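Local coordinates for protein hydroxyindole o-methyltransferase (Homo sapiens, PDB 4A6D) that transfers a methyl group from S-adenosylmethionine to N-acetylserotonin, giving melatonin, and works as a homodimer, at residues 127-132 with 137-142; 114-119 with 304-309; 240-243 with 247-250; 283-288 with 331-336. All coordinates share one frame; numbering follows the deposited sequence.

Contact 1 of 4, residues 127-132 with 137-142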
loop_
_atom_site.group_PDB
_atom_site.type_symbol
_atom_site.label_atom_id
_atom_site.label_comp_id
_atom_site.label_asym_id
_atom_site.label_seq_id
_atom_site.Cartn_x
_atom_site.Cartn_y
_atom_site.Cartn_z
ATOM N N GLY A 127 -4.952 -0.419 20.675
ATOM C CA GLY A 127 -3.785 0.338 21.103
ATOM C C GLY A 127 -2.576 -0.538 21.353
ATOM O O GLY A 127 -1.708 -0.179 22.161
ATOM N N ARG A 128 -2.481 -1.674 20.635
ATOM C CA ARG A 128 -1.358 -2.606 20.799
ATOM C C ARG A 128 -0.905 -3.271 19.481
ATOM O O ARG A 128 -1.673 -3.303 18.517
ATOM C CB ARG A 128 -1.678 -3.662 21.901
ATOM C CG ARG A 128 -2.804 -4.637 21.538
ATOM C CD ARG A 128 -3.005 -5.711 22.586
ATOM N NE ARG A 128 -4.242 -5.501 23.341
ATOM C CZ ARG A 128 -5.284 -6.327 23.328
ATOM N NH1 ARG A 128 -5.248 -7.443 22.611
ATOM N NH2 ARG A 128 -6.366 -6.048 24.043
ATOM N N ASN A 129 0.330 -3.830 19.464
ATOM C CA ASN A 129 0.883 -4.548 18.316
ATOM C C ASN A 129 0.154 -5.876 17.995
ATOM O O ASN A 129 -0.552 -6.416 18.849
ATOM C CB ASN A 129 2.383 -4.721 18.427
ATOM C CG ASN A 129 2.876 -5.795 19.366
ATOM O OD1 ASN A 129 2.659 -6.990 19.149
ATOM N ND2 ASN A 129 3.701 -5.403 20.326
ATOM N N GLN A 130 0.327 -6.385 16.759
ATOM C CA GLN A 130 -0.394 -7.552 16.264
ATOM C C GLN A 130 0.453 -8.753 15.806
ATOM O O GLN A 130 0.025 -9.465 14.900
ATOM C CB GLN A 130 -1.381 -7.134 15.145
ATOM C CG GLN A 130 -2.135 -5.831 15.370
ATOM C CD GLN A 130 -3.188 -5.942 16.433
ATOM O OE1 GLN A 130 -2.955 -5.673 17.611
ATOM N NE2 GLN A 130 -4.377 -6.310 16.036
ATOM N N TYR A 131 1.614 -9.008 16.415
ATOM C CA TYR A 131 2.422 -10.169 16.014
ATOM C C TYR A 131 1.692 -11.502 16.237
ATOM O O TYR A 131 1.808 -12.411 15.405
ATOM C CB TYR A 131 3.788 -10.181 16.722
ATOM C CG TYR A 131 4.834 -9.348 16.019
ATOM C CD1 TYR A 131 5.524 -9.842 14.913
ATOM C CD2 TYR A 131 5.163 -8.078 16.478
ATOM C CE1 TYR A 131 6.471 -9.066 14.243
ATOM C CE2 TYR A 131 6.139 -7.308 15.844
ATOM C CZ TYR A 131 6.781 -7.800 14.718
ATOM O OH TYR A 131 7.746 -7.032 14.112
ATOM N N LEU A 132 0.930 -11.612 17.344
ATOM C CA LEU A 132 0.167 -12.821 17.631
ATOM C C LEU A 132 -0.994 -12.996 16.632
ATOM O O LEU A 132 -1.256 -14.121 16.190
ATOM C CB LEU A 132 -0.341 -12.845 19.087
ATOM C CG LEU A 132 -0.911 -14.205 19.555
ATOM C CD1 LEU A 132 0.116 -15.004 20.330
ATOM C CD2 LEU A 132 -2.188 -14.031 20.361
ATOM N N VAL A 137 2.890 -15.853 16.460
ATOM C CA VAL A 137 4.062 -15.757 17.322
ATOM C C VAL A 137 3.843 -14.818 18.542
ATOM O O VAL A 137 3.583 -13.616 18.349
ATOM C CB VAL A 137 5.331 -15.395 16.480
ATOM C CG1 VAL A 137 6.537 -15.072 17.366
ATOM C CG2 VAL A 137 5.678 -16.513 15.497
ATOM N N PRO A 138 4.004 -15.349 19.794
ATOM C CA PRO A 138 3.867 -14.493 20.992
ATOM C C PRO A 138 4.906 -13.361 21.037
ATOM O O PRO A 138 6.097 -13.591 20.795
ATOM C CB PRO A 138 4.028 -15.480 22.164
ATOM C CG PRO A 138 3.795 -16.841 21.573
ATOM C CD PRO A 138 4.326 -16.742 20.176
ATOM N N ALA A 139 4.436 -12.131 21.319
ATOM C CA ALA A 139 5.262 -10.917 21.367
ATOM C C ALA A 139 5.476 -10.333 22.772
ATOM O O ALA A 139 5.838 -9.156 22.879
ATOM C CB ALA A 139 4.686 -9.856 20.429
ATOM N N GLU A 140 5.304 -11.149 23.844
ATOM C CA GLU A 140 5.488 -10.710 25.246
ATOM C C GLU A 140 6.895 -10.129 25.550
ATOM O O GLU A 140 7.057 -9.293 26.443
ATOM C CB GLU A 140 5.072 -11.803 26.239
ATOM C CG GLU A 140 3.567 -12.024 26.273
ATOM C CD GLU A 140 3.073 -12.980 27.343
ATOM O OE1 GLU A 140 3.425 -12.788 28.531
ATOM O OE2 GLU A 140 2.317 -13.916 26.994
ATOM N N GLU A 141 7.891 -10.583 24.771
ATOM C CA GLU A 141 9.285 -10.146 24.698
ATOM C C GLU A 141 9.377 -9.739 23.206
ATOM O O GLU A 141 9.292 -10.613 22.328
ATOM C CB GLU A 141 10.253 -11.308 25.027
ATOM C CG GLU A 141 9.995 -12.013 26.359
ATOM C CD GLU A 141 10.502 -11.353 27.635
ATOM O OE1 GLU A 141 11.257 -10.354 27.547
ATOM O OE2 GLU A 141 10.158 -11.857 28.731
ATOM N N LEU A 142 9.403 -8.414 22.922
ATOM C CA LEU A 142 9.364 -7.839 21.564
ATOM C C LEU A 142 10.261 -8.465 20.484
ATOM O O LEU A 142 9.764 -8.823 19.405
ATOM C CB LEU A 142 9.514 -6.307 21.601
ATOM C CG LEU A 142 9.271 -5.526 20.292
ATOM C CD1 LEU A 142 7.883 -5.849 19.679
ATOM C CD2 LEU A 142 9.492 -4.033 20.511
#
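Tyr131 and Leu132 open the short helix 131-135 beside the substrate site, and the loop from Val137 to Leu142 doubles back against them. The reversal is closed mainly by apolar contacts. Ala139 sits in its middle. Its CB lies 3.8 Å from CB of Tyr131. The same methyl also meets OD1 of Asn129 at 3.7 Å. CG of Asn129 stands between its own backbone N and carbonyl carbon (chi1 77°), which brings OD1 to the edge of the Tyr131 ring, in the ring plane. ND2 of that amide is hydrogen-bonded to Thr307 O, so the flat group is held in this pose.

Leu142 reaches in with one methyl. Its CD1 is 4.3 Å from Asn129 ND2 and 4.5 Å from Tyr131 CE2, and it approaches the ring obliquely. Leu132 works at the outer end. With CG anti to the backbone N (chi1 -168°), its CD1 comes within 3.8 Å of Pro138 CA. Beside it, Leu132 CA makes a CH...O contact with Val137 O at 3.6 Å. The backbone N of Leu132 is close to that oxygen too, but at a poor angle for a hydrogen bond.

Helix 142-146 packs against the turn: Ala145 touches Tyr131, Val137 and Ala139, and Ile146 also packs on Tyr131. The backbone of Gln130 is hydrogen-bonded to Val305, at the end of helix 294-305.

Contact 2 of 4, residues 114-119 with 304-309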
loop_
_atom_site.group_PDB
_atom_site.type_symbol
_atom_site.label_atom_id
_atom_site.label_comp_id
_atom_site.label_asym_id
_atom_site.label_seq_id
_atom_site.Cartn_x
_atom_site.Cartn_y
_atom_site.Cartn_z
ATOM N N TYR A 114 3.906 -5.153 5.859
ATOM C CA TYR A 114 2.726 -5.197 4.981
ATOM C C TYR A 114 1.663 -6.100 5.576
ATOM O O TYR A 114 0.503 -5.698 5.664
ATOM C CB TYR A 114 3.122 -5.627 3.556
ATOM C CG TYR A 114 1.978 -5.598 2.575
ATOM C CD1 TYR A 114 1.119 -6.696 2.437
ATOM C CD2 TYR A 114 1.766 -4.495 1.755
ATOM C CE1 TYR A 114 0.061 -6.674 1.533
ATOM C CE2 TYR A 114 0.719 -4.474 0.829
ATOM C CZ TYR A 114 -0.143 -5.557 0.736
ATOM O OH TYR A 114 -1.170 -5.550 -0.183
ATOM N N ARG A 115 2.066 -7.305 6.010
ATOM C CA ARG A 115 1.192 -8.293 6.654
ATOM C C ARG A 115 0.557 -7.660 7.906
ATOM O O ARG A 115 -0.661 -7.518 7.950
ATOM C CB ARG A 115 1.984 -9.562 7.011
ATOM C CG ARG A 115 1.939 -10.628 5.922
ATOM C CD ARG A 115 1.909 -12.060 6.462
ATOM N NE ARG A 115 0.748 -12.370 7.320
ATOM C CZ ARG A 115 -0.486 -12.636 6.888
ATOM N NH1 ARG A 115 -0.767 -12.607 5.588
ATOM N NH2 ARG A 115 -1.454 -12.913 7.756
ATOM N N CYS A 116 1.396 -7.179 8.858
ATOM C CA CYS A 116 0.993 -6.498 10.097
ATOM C C CYS A 116 -0.043 -5.384 9.841
ATOM O O CYS A 116 -1.093 -5.340 10.491
ATOM C CB CYS A 116 2.219 -5.969 10.843
ATOM S SG CYS A 116 3.044 -7.201 11.882
ATOM N N TRP A 117 0.228 -4.539 8.836
ATOM C CA TRP A 117 -0.629 -3.412 8.469
ATOM C C TRP A 117 -2.059 -3.758 8.016
ATOM O O TRP A 117 -2.937 -2.899 8.076
ATOM C CB TRP A 117 0.098 -2.436 7.545
ATOM C CG TRP A 117 0.941 -1.438 8.287
ATOM C CD1 TRP A 117 2.127 -1.666 8.931
ATOM C CD2 TRP A 117 0.628 -0.054 8.500
ATOM N NE1 TRP A 117 2.620 -0.487 9.438
ATOM C CE2 TRP A 117 1.702 0.510 9.225
ATOM C CE3 TRP A 117 -0.460 0.773 8.136
ATOM C CZ2 TRP A 117 1.729 1.859 9.589
ATOM C CZ3 TRP A 117 -0.430 2.109 8.498
ATOM C CH2 TRP A 117 0.657 2.639 9.223
ATOM N N GLY A 118 -2.302 -5.016 7.655
ATOM C CA GLY A 118 -3.648 -5.481 7.342
ATOM C C GLY A 118 -4.515 -5.472 8.594
ATOM O O GLY A 118 -5.734 -5.301 8.525
ATOM N N HIS A 119 -3.866 -5.599 9.758
ATOM C CA HIS A 119 -4.506 -5.573 11.072
ATOM C C HIS A 119 -4.443 -4.165 11.714
ATOM O O HIS A 119 -4.550 -4.067 12.935
ATOM C CB HIS A 119 -3.879 -6.637 12.004
ATOM C CG HIS A 119 -3.888 -8.011 11.424
ATOM N ND1 HIS A 119 -5.020 -8.797 11.460
ATOM C CD2 HIS A 119 -2.905 -8.686 10.788
ATOM C CE1 HIS A 119 -4.697 -9.923 10.841
ATOM N NE2 HIS A 119 -3.433 -9.906 10.426
ATOM N N LEU A 304 3.088 1.469 16.604
ATOM C CA LEU A 304 1.887 1.023 17.295
ATOM C C LEU A 304 1.515 -0.384 16.792
ATOM O O LEU A 304 1.275 -1.278 17.600
ATOM C CB LEU A 304 0.705 2.006 17.091
ATOM C CG LEU A 304 -0.668 1.520 17.601
ATOM C CD1 LEU A 304 -0.686 1.400 19.136
ATOM C CD2 LEU A 304 -1.769 2.421 17.146
ATOM N N VAL A 305 1.533 -0.571 15.468
ATOM C CA VAL A 305 1.220 -1.830 14.777
ATOM C C VAL A 305 2.259 -2.927 15.078
ATOM O O VAL A 305 1.882 -4.083 15.227
ATOM C CB VAL A 305 1.062 -1.558 13.250
ATOM C CG1 VAL A 305 1.038 -2.843 12.433
ATOM C CG2 VAL A 305 -0.185 -0.738 12.967
ATOM N N GLN A 306 3.544 -2.567 15.189
ATOM C CA GLN A 306 4.617 -3.540 15.372
ATOM C C GLN A 306 5.318 -3.620 16.750
ATOM O O GLN A 306 5.312 -4.686 17.351
ATOM C CB GLN A 306 5.634 -3.431 14.224
ATOM C CG GLN A 306 5.170 -4.156 12.962
ATOM C CD GLN A 306 6.231 -4.156 11.895
ATOM O OE1 GLN A 306 7.159 -4.975 11.881
ATOM N NE2 GLN A 306 6.104 -3.246 10.968
ATOM N N THR A 307 5.945 -2.542 17.223
ATOM C CA THR A 307 6.650 -2.519 18.491
ATOM C C THR A 307 5.718 -2.187 19.686
ATOM O O THR A 307 4.522 -2.459 19.644
ATOM C CB THR A 307 7.808 -1.536 18.408
ATOM O OG1 THR A 307 7.272 -0.216 18.403
ATOM C CG2 THR A 307 8.734 -1.788 17.211
ATOM N N GLU A 308 6.303 -1.593 20.755
ATOM C CA GLU A 308 5.624 -1.154 21.983
ATOM C C GLU A 308 5.751 0.363 22.124
ATOM O O GLU A 308 5.230 0.943 23.080
ATOM C CB GLU A 308 6.265 -1.820 23.199
ATOM C CG GLU A 308 5.810 -3.246 23.456
ATOM C CD GLU A 308 6.609 -3.995 24.511
ATOM O OE1 GLU A 308 7.477 -3.376 25.176
ATOM O OE2 GLU A 308 6.370 -5.216 24.661
ATOM N N GLY A 309 6.379 0.990 21.133
ATOM C CA GLY A 309 6.643 2.422 21.150
ATOM C C GLY A 309 5.852 3.322 20.230
ATOM O O GLY A 309 4.703 3.059 19.892
#
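Cys116, Trp117, Val305 and Gln306 form a buried junction between the ends of helices 103-117 and 294-305. Gln306 is a substrate-binding residue, so the junction probably forms part of the wall of the substrate site.

The apolar contacts centre on one methyl of Val305. Its CG1, anti to the backbone N (chi1 168°), lies 3.7 Å from CB of Cys116. Next to this, SG of Cys116 is 3.9 Å from CG of Gln306, a sulfur set against an aliphatic carbon.

The aromatic contact uses the same methyl. CG1 of Val305 stands over a face of the Trp117 indole, 4.2 Å from the centroid of the five-membered ring and 26° off its normal. This is a CH-pi contact. The two side chains cross at about a right angle.

The polar groups look to a common partner. Trp117 NE1 and Gln306 NE2 are both hydrogen-bonded to OD1 of Asn302, another substrate-binding residue. The shared oxygen ties the indole and the amide together and probably limits how either can turn. After the helix, Thr307 OG1 accepts from Gly309 N at 3.1 Å, an ST turn in the loop that follows.

The dimer partner lies close by: Phe19 of the second subunit meets Trp117 edge-to-face, and Tyr114 stacks on Tyr114 of that subunit. Within the chain, helix 120-126 packs on Val305 through Leu120 and Ala123, and Phe135 of helix 131-135 touches Cys116.

Contact 3 of 4, residues 240-243 with 247-250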
loop_
_atom_site.group_PDB
_atom_site.type_symbol
_atom_site.label_atom_id
_atom_site.label_comp_id
_atom_site.label_asym_id
_atom_site.label_seq_id
_atom_site.Cartn_x
_atom_site.Cartn_y
_atom_site.Cartn_z
ATOM N N ASP A 240 22.468 -6.035 32.022
ATOM C CA ASP A 240 23.901 -6.359 32.007
ATOM C C ASP A 240 24.795 -5.156 32.219
ATOM O O ASP A 240 24.309 -4.053 32.026
ATOM C CB ASP A 240 24.252 -7.029 30.682
ATOM C CG ASP A 240 23.728 -8.441 30.561
ATOM O OD1 ASP A 240 23.291 -9.004 31.588
ATOM O OD2 ASP A 240 23.851 -9.016 29.474
ATOM N N PRO A 241 26.093 -5.278 32.626
ATOM C CA PRO A 241 26.919 -4.051 32.717
ATOM C C PRO A 241 27.191 -3.549 31.293
ATOM O O PRO A 241 27.366 -4.364 30.364
ATOM C CB PRO A 241 28.187 -4.504 33.444
ATOM C CG PRO A 241 28.266 -5.974 33.189
ATOM C CD PRO A 241 26.885 -6.494 32.920
ATOM N N LEU A 242 27.121 -2.219 31.098
ATOM C CA LEU A 242 27.345 -1.646 29.766
ATOM C C LEU A 242 28.838 -1.484 29.555
ATOM O O LEU A 242 29.571 -1.275 30.536
ATOM C CB LEU A 242 26.632 -0.291 29.563
ATOM C CG LEU A 242 25.133 -0.163 29.901
ATOM C CD1 LEU A 242 24.684 1.290 29.773
ATOM C CD2 LEU A 242 24.292 -1.049 29.057
ATOM N N PRO A 243 29.322 -1.610 28.293
ATOM C CA PRO A 243 30.765 -1.348 28.025
ATOM C C PRO A 243 31.115 0.083 28.459
ATOM O O PRO A 243 30.238 0.940 28.380
ATOM C CB PRO A 243 30.865 -1.483 26.493
ATOM C CG PRO A 243 29.637 -2.291 26.097
ATOM C CD PRO A 243 28.576 -1.850 27.042
ATOM N N LEU A 247 30.661 8.130 25.084
ATOM C CA LEU A 247 29.407 8.346 24.348
ATOM C C LEU A 247 28.637 7.052 24.145
ATOM O O LEU A 247 29.184 6.061 23.639
ATOM C CB LEU A 247 29.684 9.029 22.997
ATOM C CG LEU A 247 28.497 9.330 22.087
ATOM C CD1 LEU A 247 27.685 10.495 22.594
ATOM C CD2 LEU A 247 28.957 9.585 20.673
ATOM N N TYR A 248 27.353 7.073 24.522
ATOM C CA TYR A 248 26.424 5.969 24.249
ATOM C C TYR A 248 25.491 6.411 23.115
ATOM O O TYR A 248 24.925 7.503 23.190
ATOM C CB TYR A 248 25.660 5.549 25.518
ATOM C CG TYR A 248 26.583 4.894 26.532
ATOM C CD1 TYR A 248 26.858 3.528 26.475
ATOM C CD2 TYR A 248 27.263 5.657 27.482
ATOM C CE1 TYR A 248 27.765 2.936 27.345
ATOM C CE2 TYR A 248 28.171 5.068 28.371
ATOM C CZ TYR A 248 28.418 3.710 28.291
ATOM O OH TYR A 248 29.253 3.104 29.188
ATOM N N ILE A 249 25.401 5.617 22.031
ATOM C CA ILE A 249 24.557 5.923 20.862
ATOM C C ILE A 249 23.301 5.066 20.896
ATOM O O ILE A 249 23.407 3.850 21.017
ATOM C CB ILE A 249 25.320 5.755 19.514
ATOM C CG1 ILE A 249 26.686 6.508 19.525
ATOM C CG2 ILE A 249 24.430 6.126 18.301
ATOM C CD1 ILE A 249 27.619 6.289 18.263
ATOM N N LEU A 250 22.121 5.684 20.802
ATOM C CA LEU A 250 20.856 4.933 20.753
ATOM C C LEU A 250 20.140 5.267 19.435
ATOM O O LEU A 250 19.437 6.286 19.354
ATOM C CB LEU A 250 19.933 5.215 21.961
ATOM C CG LEU A 250 20.266 4.615 23.326
ATOM C CD1 LEU A 250 19.322 5.165 24.371
ATOM C CD2 LEU A 250 20.112 3.112 23.330
#
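Leu242 and Pro243 meet the ring of Tyr248 where the loop after strand 230-234 runs into strand 247-251. The loop is tied down before it gets there. Asp240 OD2 takes a hydrogen bond from Asp236 N, and Asp240 O is bonded to Arg268 of helix 259-272.

Leu242 comes next and points its CB at the strand. That CB lies 4.1 Å from CE1 of Tyr248, oblique to the ring. Its side chain also touches Phe237, a residue that binds S-adenosylmethionine, which places the loop near the cofactor pocket.

The fold here is the Rossmann-like methyltransferase sheet with strand order 3-2-1-4-5-7-6. Strand 247-251 is the fourth in sequence and runs between parallel strands 182-186 and 278-283. Tyr248 leaves it with CG anti to the carbonyl carbon (chi1 -68°), and the ring extends from the sheet to the loop.

Pro243 meets the far end of that ring. Tyr248 OH donates to Pro243 O in a short bond of 2.5 Å. The hydroxyl lies in the carbonyl plane, with a C=O...O angle of 149°. A phenylalanine in place of Tyr248 would probably leave Pro243 O without this donor and the loop less firmly held to the strand. Pro243 O sits at the edge of the ring, near its plane, 3.3 Å from CE1 of Tyr248. The proline ring itself packs on Cys184 of strand 182-186 and on Thr207 and Phe209 of strand 205-210.

Contact 4 of 4, residues 283-288 with 331-336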
loop_
_atom_site.group_PDB
_atom_site.type_symbol
_atom_site.label_atom_id
_atom_site.label_comp_id
_atom_site.label_asym_id
_atom_site.label_seq_id
_atom_site.Cartn_x
_atom_site.Cartn_y
_atom_site.Cartn_z
ATOM N N GLU A 283 16.863 9.334 15.993
ATOM C CA GLU A 283 15.473 9.007 15.711
ATOM C C GLU A 283 14.889 10.029 14.712
ATOM O O GLU A 283 15.469 11.096 14.507
ATOM C CB GLU A 283 14.627 8.998 17.019
ATOM C CG GLU A 283 14.999 7.978 18.098
ATOM C CD GLU A 283 14.597 6.536 17.871
ATOM O OE1 GLU A 283 14.413 6.151 16.698
ATOM O OE2 GLU A 283 14.555 5.766 18.858
ATOM N N SER A 284 13.740 9.680 14.107
ATOM C CA SER A 284 13.001 10.555 13.204
ATOM C C SER A 284 12.110 11.404 14.101
ATOM O O SER A 284 11.171 10.906 14.732
ATOM C CB SER A 284 12.145 9.745 12.219
ATOM O OG SER A 284 11.830 10.588 11.119
ATOM N N LEU A 285 12.417 12.670 14.172
ATOM C CA LEU A 285 11.719 13.590 15.056
ATOM C C LEU A 285 10.365 14.011 14.545
ATOM O O LEU A 285 10.222 14.378 13.381
ATOM C CB LEU A 285 12.597 14.829 15.373
ATOM C CG LEU A 285 13.877 14.581 16.188
ATOM C CD1 LEU A 285 14.717 15.853 16.283
ATOM C CD2 LEU A 285 13.558 14.065 17.577
ATOM N N LEU A 286 9.366 13.951 15.426
ATOM C CA LEU A 286 8.014 14.391 15.096
ATOM C C LEU A 286 7.937 15.898 15.279
ATOM O O LEU A 286 8.529 16.414 16.229
ATOM C CB LEU A 286 6.990 13.730 16.036
ATOM C CG LEU A 286 6.209 12.547 15.522
ATOM C CD1 LEU A 286 5.196 12.150 16.540
ATOM C CD2 LEU A 286 5.470 12.848 14.211
ATOM N N ASP A 287 7.179 16.616 14.420
ATOM C CA ASP A 287 7.025 18.074 14.623
ATOM C C ASP A 287 6.360 18.230 16.010
ATOM O O ASP A 287 5.602 17.345 16.411
ATOM C CB ASP A 287 6.082 18.709 13.551
ATOM C CG ASP A 287 6.549 18.757 12.089
ATOM O OD1 ASP A 287 7.754 18.572 11.842
ATOM O OD2 ASP A 287 5.680 18.986 11.179
ATOM N N GLU A 288 6.591 19.336 16.706
ATOM C CA GLU A 288 5.968 19.579 18.009
ATOM C C GLU A 288 4.439 19.409 18.111
ATOM O O GLU A 288 3.952 19.008 19.169
ATOM C CB GLU A 288 6.417 20.911 18.594
ATOM C CG GLU A 288 7.831 20.884 19.164
ATOM C CD GLU A 288 8.093 19.979 20.348
ATOM O OE1 GLU A 288 7.123 19.567 21.026
ATOM O OE2 GLU A 288 9.283 19.696 20.605
ATOM N N PHE A 331 19.165 19.176 19.727
ATOM C CA PHE A 331 18.733 18.299 18.644
ATOM C C PHE A 331 19.099 19.011 17.347
ATOM O O PHE A 331 19.261 20.233 17.349
ATOM C CB PHE A 331 17.225 17.982 18.712
ATOM C CG PHE A 331 16.289 19.110 18.329
ATOM C CD1 PHE A 331 15.849 20.025 19.279
ATOM C CD2 PHE A 331 15.809 19.230 17.022
ATOM C CE1 PHE A 331 14.936 21.034 18.932
ATOM C CE2 PHE A 331 14.929 20.263 16.669
ATOM C CZ PHE A 331 14.489 21.151 17.627
ATOM N N LYS A 332 19.279 18.256 16.266
ATOM C CA LYS A 332 19.600 18.827 14.967
ATOM C C LYS A 332 18.721 18.138 13.949
ATOM O O LYS A 332 18.730 16.897 13.890
ATOM C CB LYS A 332 21.090 18.649 14.616
ATOM C CG LYS A 332 22.080 19.421 15.512
ATOM C CD LYS A 332 22.306 20.884 15.095
ATOM C CE LYS A 332 22.955 21.736 16.168
ATOM N NZ LYS A 332 24.410 21.465 16.295
ATOM N N LYS A 333 17.896 18.920 13.224
ATOM C CA LYS A 333 17.041 18.392 12.154
ATOM C C LYS A 333 17.919 18.370 10.902
ATOM O O LYS A 333 18.372 19.427 10.451
ATOM C CB LYS A 333 15.728 19.201 11.963
ATOM C CG LYS A 333 14.558 18.594 12.765
ATOM C CD LYS A 333 13.204 18.678 12.032
ATOM C CE LYS A 333 12.178 17.690 12.572
ATOM N NZ LYS A 333 11.065 17.379 11.615
ATOM N N THR A 334 18.243 17.155 10.418
ATOM C CA THR A 334 19.158 16.899 9.290
ATOM C C THR A 334 18.591 17.172 7.902
ATOM O O THR A 334 19.366 17.295 6.940
ATOM C CB THR A 334 19.639 15.436 9.313
ATOM O OG1 THR A 334 18.497 14.583 9.194
ATOM C CG2 THR A 334 20.498 15.094 10.558
ATOM N N GLY A 335 17.260 17.195 7.797
ATOM C CA GLY A 335 16.544 17.307 6.537
ATOM C C GLY A 335 16.356 15.914 5.965
ATOM O O GLY A 335 15.791 15.755 4.881
ATOM N N ALA A 336 16.808 14.880 6.712
ATOM C CA ALA A 336 16.701 13.477 6.318
ATOM C C ALA A 336 15.663 12.740 7.177
ATOM O O ALA A 336 14.981 13.376 7.981
ATOM C CB ALA A 336 18.067 12.805 6.391
HETATM O O HOH W 1 12.135 14.543 11.270
HETATM O O HOH W 2 9.513 18.700 9.658
#
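Phe331 and Lys333 meet Leu285 and Asp287 at one edge of the methyltransferase sheet. Phe331 lies on strand 329-332, the outermost strand on this side of the sheet, and the partner loop follows strand 278-283. Strand 339-344 runs antiparallel between the two, and its Ile341 touches both Leu285 and Phe331.

Phe331 comes first. Its ring carbon CD2 lies 3.6 Å from CD1 of Leu285, and the methyl approaches the ring obliquely. Pro314 of helix 314-324 also packs on the ring.

Lys333 follows the end of the strand. Its chain bends at chi2 (-143°), which lets CE pass 4.0 Å from CB of Leu285 and puts the ammonium over the loop. There NZ forms a long salt bridge of 3.5 Å with OD1 of Asp287, and a water also joins the two groups. This water donates to Asp287 OD1 at 2.8 Å and accepts from Lys333 NZ at 2.8 Å. A second water accepts from Lys333 NZ at 3.1 Å and donates to Leu285 O at 2.9 Å. The charge is thus held partly through solvent.

At Thr334 the backbone N is bonded to one carboxylate oxygen of Asp339, while the other oxygen takes Leu285 N. Gly335 makes backbone hydrogen bonds to the second subunit. Two residues on from Thr334, Ala336 donates its N to Thr334 OG1 at 3.0 Å, closing an ST turn.

How the contacts relate
Contacts 1 and 2 are neighbours, with centres about 9 Å apart, and along the chain contact 1 is nested within the loop that contact 2 closes. They meet at the substrate site, where Tyr131 OH probably bonds Gln306 OE1 at 3.1 Å. Contact 2 is fully buried and joins helix ends, whereas contact 1 is only partly buried. Contacts 3 and 4 both reach the large sheet but do not touch each other. Contact 3 is buried and has one direct hydrogen bond. Contact 4, nearer solvent, uses a long salt bridge and waters beside its apolar pair. Contacts 2 and 4 both reach the second subunit; contact 3 touches no other chain of the dimer.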